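SusD superfamily protein (Bacteroides fragilis, PDB 3L22) probably binds glycans at the outer membrane of the bacterium for uptake, as other members of the SusD family do. Local coordinates at residues Q430-L433 with L434-D438; D83-T86 with Y87-A91; D186-V189 with N190-T193; D235-L238 with I239-P243. One frame throughout, in Å; residues are numbered along the deposited sequence.

Contact 1: residues Q430-L433 with L434-D438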
# COMPACT_ATOMS: atom_id res chain seq x y z
N GLN A 430 5.02 5.56 21.78
CA GLN A 430 5.88 5.59 22.97
C GLN A 430 7.32 5.10 22.72
O GLN A 430 8.24 5.66 23.31
CB GLN A 430 5.25 4.76 24.10
CG GLN A 430 6.02 4.72 25.44
CD GLN A 430 6.12 6.07 26.15
OE1 GLN A 430 5.62 7.11 25.67
NE2 GLN A 430 6.75 6.06 27.33
N VAL A 431 7.51 4.10 21.85
CA VAL A 431 8.87 3.63 21.56
C VAL A 431 9.76 4.77 21.07
O VAL A 431 10.90 4.89 21.48
CB VAL A 431 8.93 2.44 20.55
CG1 VAL A 431 8.39 1.20 21.19
CG2 VAL A 431 8.19 2.76 19.25
N GLU A 432 9.22 5.65 20.23
CA GLU A 432 9.96 6.82 19.77
C GLU A 432 10.08 7.89 20.86
O GLU A 432 11.17 8.47 21.07
CB GLU A 432 9.28 7.40 18.53
CG GLU A 432 9.96 8.60 17.87
CD GLU A 432 11.28 8.29 17.17
OE1 GLU A 432 11.64 7.12 17.01
OE2 GLU A 432 11.96 9.25 16.75
N LEU A 433 8.98 8.15 21.57
CA LEU A 433 8.95 9.24 22.55
C LEU A 433 9.98 9.05 23.66
O LEU A 433 10.53 10.03 24.15
CB LEU A 433 7.55 9.39 23.16
CG LEU A 433 6.36 9.79 22.25
CD1 LEU A 433 5.13 9.90 23.15
CD2 LEU A 433 6.63 11.09 21.49
N LEU A 434 10.26 7.79 24.01
CA LEU A 434 11.27 7.47 25.02
C LEU A 434 12.69 7.85 24.58
O LEU A 434 13.46 8.30 25.39
CB LEU A 434 11.23 5.97 25.39
CG LEU A 434 10.03 5.51 26.26
CD1 LEU A 434 9.89 3.98 26.24
CD2 LEU A 434 10.15 6.02 27.71
N LEU A 435 12.99 7.71 23.29
CA LEU A 435 14.35 7.91 22.76
C LEU A 435 14.58 9.26 22.08
O LEU A 435 15.73 9.67 21.97
CB LEU A 435 14.66 6.84 21.72
CG LEU A 435 14.67 5.39 22.20
CD1 LEU A 435 14.82 4.48 20.98
CD2 LEU A 435 15.78 5.16 23.21
N ASN A 436 13.53 9.92 21.58
CA ASN A 436 13.71 11.12 20.77
C ASN A 436 13.22 12.37 21.54
O ASN A 436 12.03 12.67 21.55
CB ASN A 436 12.97 10.93 19.44
CG ASN A 436 13.14 12.11 18.48
OD1 ASN A 436 13.68 13.17 18.84
ND2 ASN A 436 12.68 11.93 17.21
N LYS A 437 14.15 13.12 22.13
CA LYS A 437 13.77 14.30 22.92
C LYS A 437 13.37 15.47 22.07
O LYS A 437 12.80 16.41 22.62
CB LYS A 437 14.90 14.78 23.84
CG LYS A 437 15.59 13.69 24.67
CD LYS A 437 14.58 12.75 25.38
CE LYS A 437 15.30 11.64 26.18
NZ LYS A 437 14.57 11.36 27.46
N ASP A 438 13.68 15.46 20.78
CA ASP A 438 13.30 16.54 19.87
C ASP A 438 12.06 16.23 19.05
O ASP A 438 11.76 16.95 18.11
CB ASP A 438 14.45 16.88 18.90
CG ASP A 438 15.70 17.39 19.60
OD1 ASP A 438 15.63 17.74 20.80
OD2 ASP A 438 16.76 17.44 18.93
O HOH W 1 10.23 12.70 23.67
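E432 and N436 meet through their side chains in the short C-terminal helical segment. ND2 of N436 donates to OE2 of E432 over 2.8 Å, with an N-H...O angle of 161°. The bond runs close to the amide plane and reaches the anti side of the carboxylate. The two flat groups are turned 80° apart. E432 puts CG anti to its backbone N (chi1 -178°) and then bends at chi2, which brings the carboxylate round to N436. The same OE2 forms a salt bridge with R151, and ND2 of N436 also donates to M163 O. These buried polar ends therefore have several partners.

The backbone O of E432 accepts from N of L435 at 3.0 Å and from N of N436 at 2.8 Å. OD1 of N436 accepts from the backbone N of D438 at 3.0 Å, an Asx turn. Water 1 bridges O of L433 and O of N436.

Packing is lighter. CD2 of L434 lies 3.4 Å from NE2 of Q430, one turn along. V431 packs on A82, W85 and T86 of helix 79-103, while E432 touches P149 and N436 meets R151 in neighbouring loops.

Contact 2: residues D83-T86 with Y87-A91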
# COMPACT_ATOMS: atom_id res chain seq x y z
N ASP A 83 4.96 -1.52 16.39
CA ASP A 83 5.54 -2.41 15.39
C ASP A 83 5.72 -1.75 14.04
O ASP A 83 6.76 -1.92 13.43
CB ASP A 83 4.71 -3.67 15.20
CG ASP A 83 4.67 -4.58 16.46
OD1 ASP A 83 5.44 -4.38 17.43
OD2 ASP A 83 3.80 -5.48 16.46
N THR A 84 4.72 -1.01 13.56
CA THR A 84 4.85 -0.34 12.28
C THR A 84 6.04 0.60 12.31
O THR A 84 6.87 0.61 11.40
CB THR A 84 3.58 0.44 11.92
OG1 THR A 84 2.48 -0.48 11.80
CG2 THR A 84 3.80 1.23 10.61
N TRP A 85 6.12 1.39 13.38
CA TRP A 85 7.21 2.34 13.60
C TRP A 85 8.58 1.64 13.64
O TRP A 85 9.48 1.96 12.86
CB TRP A 85 6.98 3.13 14.89
CG TRP A 85 7.88 4.29 15.04
CD1 TRP A 85 9.11 4.30 15.62
CD2 TRP A 85 7.64 5.64 14.60
NE1 TRP A 85 9.66 5.55 15.55
CE2 TRP A 85 8.77 6.40 14.94
CE3 TRP A 85 6.58 6.27 13.93
CZ2 TRP A 85 8.88 7.76 14.65
CZ3 TRP A 85 6.68 7.61 13.65
CH2 TRP A 85 7.83 8.36 14.03
N THR A 86 8.74 0.72 14.59
CA THR A 86 9.98 0.03 14.78
C THR A 86 10.44 -0.66 13.51
O THR A 86 11.58 -0.47 13.11
CB THR A 86 9.87 -0.97 15.93
OG1 THR A 86 9.53 -0.25 17.12
CG2 THR A 86 11.21 -1.74 16.18
N TYR A 87 9.56 -1.40 12.82
CA TYR A 87 10.03 -2.19 11.67
C TYR A 87 10.20 -1.37 10.39
O TYR A 87 11.07 -1.72 9.59
CB TYR A 87 9.22 -3.51 11.50
CG TYR A 87 9.59 -4.42 12.64
CD1 TYR A 87 8.88 -4.39 13.84
CD2 TYR A 87 10.70 -5.24 12.56
CE1 TYR A 87 9.27 -5.17 14.91
CE2 TYR A 87 11.11 -6.00 13.62
CZ TYR A 87 10.39 -5.97 14.78
OH TYR A 87 10.77 -6.74 15.81
N ALA A 88 9.41 -0.31 10.20
CA ALA A 88 9.65 0.63 9.12
C ALA A 88 11.03 1.27 9.27
O ALA A 88 11.78 1.32 8.32
CB ALA A 88 8.55 1.72 9.01
N TYR A 89 11.35 1.77 10.47
CA TYR A 89 12.64 2.43 10.69
C TYR A 89 13.80 1.45 10.65
O TYR A 89 14.88 1.84 10.19
CB TYR A 89 12.65 3.31 11.99
CG TYR A 89 12.06 4.69 11.71
CD1 TYR A 89 12.78 5.63 10.97
CD2 TYR A 89 10.77 5.01 12.10
CE1 TYR A 89 12.22 6.86 10.64
CE2 TYR A 89 10.22 6.25 11.82
CZ TYR A 89 10.94 7.17 11.08
OH TYR A 89 10.38 8.39 10.79
N LEU A 90 13.59 0.20 11.10
CA LEU A 90 14.60 -0.83 10.89
C LEU A 90 14.88 -1.04 9.41
O LEU A 90 16.03 -1.10 8.98
CB LEU A 90 14.22 -2.18 11.50
CG LEU A 90 14.53 -2.40 12.96
CD1 LEU A 90 13.80 -3.70 13.46
CD2 LEU A 90 16.10 -2.44 13.21
N ALA A 91 13.83 -1.20 8.62
CA ALA A 91 13.98 -1.31 7.16
C ALA A 91 14.73 -0.07 6.58
O ALA A 91 15.64 -0.21 5.78
CB ALA A 91 12.60 -1.47 6.50
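Two successive turns of the long helix 79-103 make this contact, and W85 and Y89 meet across them at spacing i to i+4. Y89 brings the CE2 corner of its ring over one face of the W85 indole, toward the rim. CE2 of Y89 lies 3.4 Å from CE2 of W85. The ring planes are 47° apart, so the pair is oblique. W85 swings its CG anti to the backbone N (chi1 -168°), which carries the indole toward Y89.

The polar atoms of both rings are engaged elsewhere. NE1 of W85 is probably hydrogen-bonded to OE1 of E432, and OH of Y89 to the backbone O of P149. These bonds tie the two rings to separate neighbours and probably limit their rotation.

On another side of the helix, Y87 presents a ring edge to the backbone O of D83, with CD1 3.3 Å from that oxygen in the ring plane. CG2 of T86 lies over one face of the same ring, 4.1 Å from CE1 of Y87.

The backbone bonds are regular. N of Y87 reaches O of D83 at 2.9 Å, N of A88 reaches O of T84, and N of Y89 reaches O of W85 at 3.0 Å. Helix 113-131 meets A88 and Y89, while helix 18-33 touches A91. Such i to i+4 pairing is characteristic of an alpha helix, here in a SusD-family protein.

Contact 3: residues D186-V189 with N190-T193. With ZN (zinc ion), chain E.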
# COMPACT_ATOMS: atom_id res chain seq x y z
N ASP A 186 15.14 -2.61 -13.48
CA ASP A 186 14.64 -3.65 -14.42
C ASP A 186 13.23 -3.32 -14.95
O ASP A 186 12.54 -2.46 -14.40
CB ASP A 186 14.61 -4.98 -13.66
CG ASP A 186 14.34 -6.17 -14.55
OD1 ASP A 186 14.97 -6.21 -15.62
OD2 ASP A 186 13.49 -7.04 -14.16
N THR A 187 12.85 -3.97 -16.04
CA THR A 187 11.57 -3.76 -16.70
C THR A 187 10.80 -5.03 -17.04
O THR A 187 9.94 -4.97 -17.89
CB THR A 187 11.77 -2.97 -18.02
OG1 THR A 187 12.61 -3.74 -18.87
CG2 THR A 187 12.45 -1.59 -17.78
N GLU A 188 11.09 -6.15 -16.40
CA GLU A 188 10.51 -7.44 -16.78
C GLU A 188 9.04 -7.52 -16.31
O GLU A 188 8.72 -7.01 -15.27
CB GLU A 188 11.29 -8.59 -16.16
CG GLU A 188 12.69 -8.76 -16.69
CD GLU A 188 13.49 -9.77 -15.91
OE1 GLU A 188 12.92 -10.74 -15.36
OE2 GLU A 188 14.71 -9.64 -15.90
N VAL A 189 8.19 -8.14 -17.11
CA VAL A 189 6.79 -8.34 -16.84
C VAL A 189 6.62 -9.85 -16.71
O VAL A 189 7.23 -10.58 -17.44
CB VAL A 189 5.91 -7.86 -18.02
CG1 VAL A 189 4.43 -8.34 -17.86
CG2 VAL A 189 5.99 -6.32 -18.15
N ASN A 190 5.80 -10.30 -15.76
CA ASN A 190 5.48 -11.72 -15.58
C ASN A 190 6.70 -12.65 -15.36
O ASN A 190 6.77 -13.75 -15.93
CB ASN A 190 4.68 -12.20 -16.80
CG ASN A 190 3.86 -13.46 -16.51
OD1 ASN A 190 3.45 -13.68 -15.39
ND2 ASN A 190 3.67 -14.29 -17.52
N THR A 191 7.66 -12.21 -14.57
CA THR A 191 8.72 -13.10 -14.06
C THR A 191 8.81 -12.89 -12.55
O THR A 191 8.44 -11.81 -12.06
CB THR A 191 10.08 -12.79 -14.69
OG1 THR A 191 10.52 -11.48 -14.26
CG2 THR A 191 9.99 -12.84 -16.25
N TYR A 192 9.26 -13.90 -11.81
CA TYR A 192 9.48 -13.77 -10.35
C TYR A 192 10.28 -12.52 -10.02
O TYR A 192 9.90 -11.72 -9.16
CB TYR A 192 10.22 -15.00 -9.85
CG TYR A 192 10.63 -14.91 -8.39
CD1 TYR A 192 9.74 -15.24 -7.39
CD2 TYR A 192 11.90 -14.50 -8.03
CE1 TYR A 192 10.11 -15.16 -6.07
CE2 TYR A 192 12.28 -14.39 -6.71
CZ TYR A 192 11.38 -14.72 -5.74
OH TYR A 192 11.74 -14.66 -4.44
N THR A 193 11.40 -12.32 -10.70
CA THR A 193 12.28 -11.19 -10.41
C THR A 193 11.65 -9.85 -10.77
O THR A 193 11.84 -8.84 -10.04
CB THR A 193 13.62 -11.36 -11.10
OG1 THR A 193 14.16 -12.64 -10.73
CG2 THR A 193 14.59 -10.29 -10.66
ZN ZN E . 15.64 -7.88 -16.51
O HOH W 2 13.41 -6.88 -11.37
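E188 and T191 are joined by a hydrogen bond between side chains. OG1 of T191 donates to OE1 of E188 over 2.7 Å, and the carboxylate oxygen uses its anti lone pair. The two side chains cross at about a right angle. T191 holds OG1 between its backbone N and carbonyl carbon (chi1 66°), where it faces E188.

Metal bonds take the other oxygen of E188. The zinc ion is held by OE2 of E188 at 2.1 Å and by OD1 of D186 at 2.0 Å, and one further atom from elsewhere completes the ligands seen. The E188 carboxylate is thus gripped at both oxygens, by zinc on one and T191 on the other, which should fix its rotation.

Further bonds steady D186. Water 2 donates to OD2 of D186 at 2.8 Å and to the backbone O of T193, linking the loop to the first turn of the helix. OD2 of D186 also takes a weak bond from N of E188 at 3.4 Å.

OG1 of T191 also accepts from the backbone N of G194, so T191 is the N-cap of helix 192-196. The whole is a carboxylate zinc site on the protein surface, placed beside a helix N-terminus.

Contact 4: residues D235-L238 with I239-P243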
# COMPACT_ATOMS: atom_id res chain seq x y z
N ASP A 235 -9.38 -13.65 -15.78
CA ASP A 235 -9.60 -14.40 -14.54
C ASP A 235 -9.06 -13.54 -13.39
O ASP A 235 -7.84 -13.38 -13.24
CB ASP A 235 -8.87 -15.74 -14.65
CG ASP A 235 -9.02 -16.63 -13.40
OD1 ASP A 235 -9.43 -16.21 -12.29
OD2 ASP A 235 -8.70 -17.82 -13.54
N VAL A 236 -9.94 -13.06 -12.53
CA VAL A 236 -9.54 -12.21 -11.38
C VAL A 236 -8.91 -12.98 -10.20
O VAL A 236 -8.51 -12.36 -9.23
CB VAL A 236 -10.73 -11.38 -10.88
CG1 VAL A 236 -11.33 -10.55 -12.04
CG2 VAL A 236 -11.81 -12.29 -10.20
N THR A 237 -8.86 -14.32 -10.26
CA THR A 237 -8.35 -15.14 -9.15
C THR A 237 -6.85 -15.49 -9.28
O THR A 237 -6.27 -16.06 -8.35
CB THR A 237 -9.16 -16.44 -8.97
OG1 THR A 237 -8.90 -17.35 -10.03
CG2 THR A 237 -10.71 -16.14 -8.91
N LEU A 238 -6.23 -15.16 -10.41
CA LEU A 238 -4.88 -15.68 -10.71
C LEU A 238 -3.84 -15.31 -9.67
O LEU A 238 -3.02 -16.15 -9.30
CB LEU A 238 -4.41 -15.23 -12.09
CG LEU A 238 -5.17 -15.77 -13.29
CD1 LEU A 238 -4.63 -15.02 -14.54
CD2 LEU A 238 -5.03 -17.31 -13.41
N ILE A 239 -3.90 -14.09 -9.17
CA ILE A 239 -2.83 -13.58 -8.33
C ILE A 239 -2.85 -14.12 -6.91
O ILE A 239 -1.86 -13.92 -6.20
CB ILE A 239 -2.75 -12.04 -8.30
CG1 ILE A 239 -4.01 -11.39 -7.69
CG2 ILE A 239 -2.50 -11.49 -9.68
CD1 ILE A 239 -3.87 -9.86 -7.49
N TYR A 240 -3.93 -14.81 -6.51
CA TYR A 240 -4.05 -15.38 -5.17
C TYR A 240 -3.73 -16.88 -5.12
O TYR A 240 -3.88 -17.50 -4.08
CB TYR A 240 -5.46 -15.12 -4.57
CG TYR A 240 -5.93 -13.70 -4.83
CD1 TYR A 240 -5.47 -12.63 -4.07
CD2 TYR A 240 -6.79 -13.44 -5.87
CE1 TYR A 240 -5.88 -11.31 -4.34
CE2 TYR A 240 -7.19 -12.13 -6.14
CZ TYR A 240 -6.74 -11.08 -5.40
OH TYR A 240 -7.17 -9.80 -5.77
N LYS A 241 -3.33 -17.46 -6.25
CA LYS A 241 -2.93 -18.86 -6.31
C LYS A 241 -1.66 -19.03 -7.13
O LYS A 241 -1.26 -18.11 -7.86
CB LYS A 241 -4.04 -19.71 -6.83
CG LYS A 241 -4.61 -19.35 -8.20
CD LYS A 241 -6.02 -20.04 -8.24
CE LYS A 241 -6.84 -19.81 -9.50
NZ LYS A 241 -8.38 -20.05 -9.18
N ALA A 242 -1.02 -20.17 -6.95
CA ALA A 242 0.28 -20.46 -7.58
C ALA A 242 0.23 -20.03 -9.06
O ALA A 242 -0.74 -20.37 -9.76
CB ALA A 242 0.64 -22.00 -7.47
N PRO A 243 1.27 -19.32 -9.54
CA PRO A 243 2.54 -18.95 -8.91
C PRO A 243 2.51 -17.62 -8.13
O PRO A 243 3.56 -17.14 -7.72
CB PRO A 243 3.50 -18.84 -10.10
CG PRO A 243 2.62 -18.36 -11.25
CD PRO A 243 1.30 -19.09 -10.99
O HOH W 3 -8.19 -9.70 -8.47
O HOH W 4 -2.26 -18.17 -10.83
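K241 reaches back to cross T237 obliquely, the third residue of the type I beta turn D235 to L238; the turn leads into a 3-10 segment. NZ of K241 donates to OG1 of T237 over 2.9 Å. The lysine chain is extended beyond CG and passes over the turn, with CG 3.7 Å from the backbone O of T237. OG1 of T237 has a second bond: it donates to OD1 of D235 at 2.6 Å. That oxygen also accepts from the backbone N of T237 at 2.8 Å, the closing bond of an Asx turn. OD1 is met by the hydroxyl on its syn side and by the backbone N on its anti side. T237 is therefore held between carboxylate and ammonium, whose nearby opposite charges probably help to settle the arrangement.

Y240 sets its ring edge-on to the backbone O of V236, with CE2 3.4 Å from that oxygen. CG1 of I239 lies over the centre of one ring face. OH of Y240 is hydrogen-bonded to E392, and the ring meets F312 edge-to-face. V236 packs on helix 297-302, and I239 touches strand 322-326.

The backbone follows the 3-10 pattern. N of Y240 reaches O of T237 at 3.2 Å, approaching from above the carbonyl plane. Water 3 links the main chain to the ring, donating to O of V236 and, over 2.9 Å, to OH of Y240.

How the contacts relate
Contacts 1 and 2 touch, although they lie far apart in the sequence. OE1 of E432 and NE1 of W85 are 2.9 Å apart, a probable hydrogen bond. The C-terminal helix 430-435 is thereby joined to helix 79-103. Contacts 3 and 4 are near each other but do not touch: their centres are 17 Å apart and their nearest atoms about 6 Å. Contact 3 alone binds a zinc ion directly, and the side chain of its T193 is about 5 Å from another zinc ion; the side chain of V236 in contact 4 is about 10 Å from a zinc ion. Contacts 1 and 4 lie on opposite sides of the chain's centre, their own centres 43 Å apart.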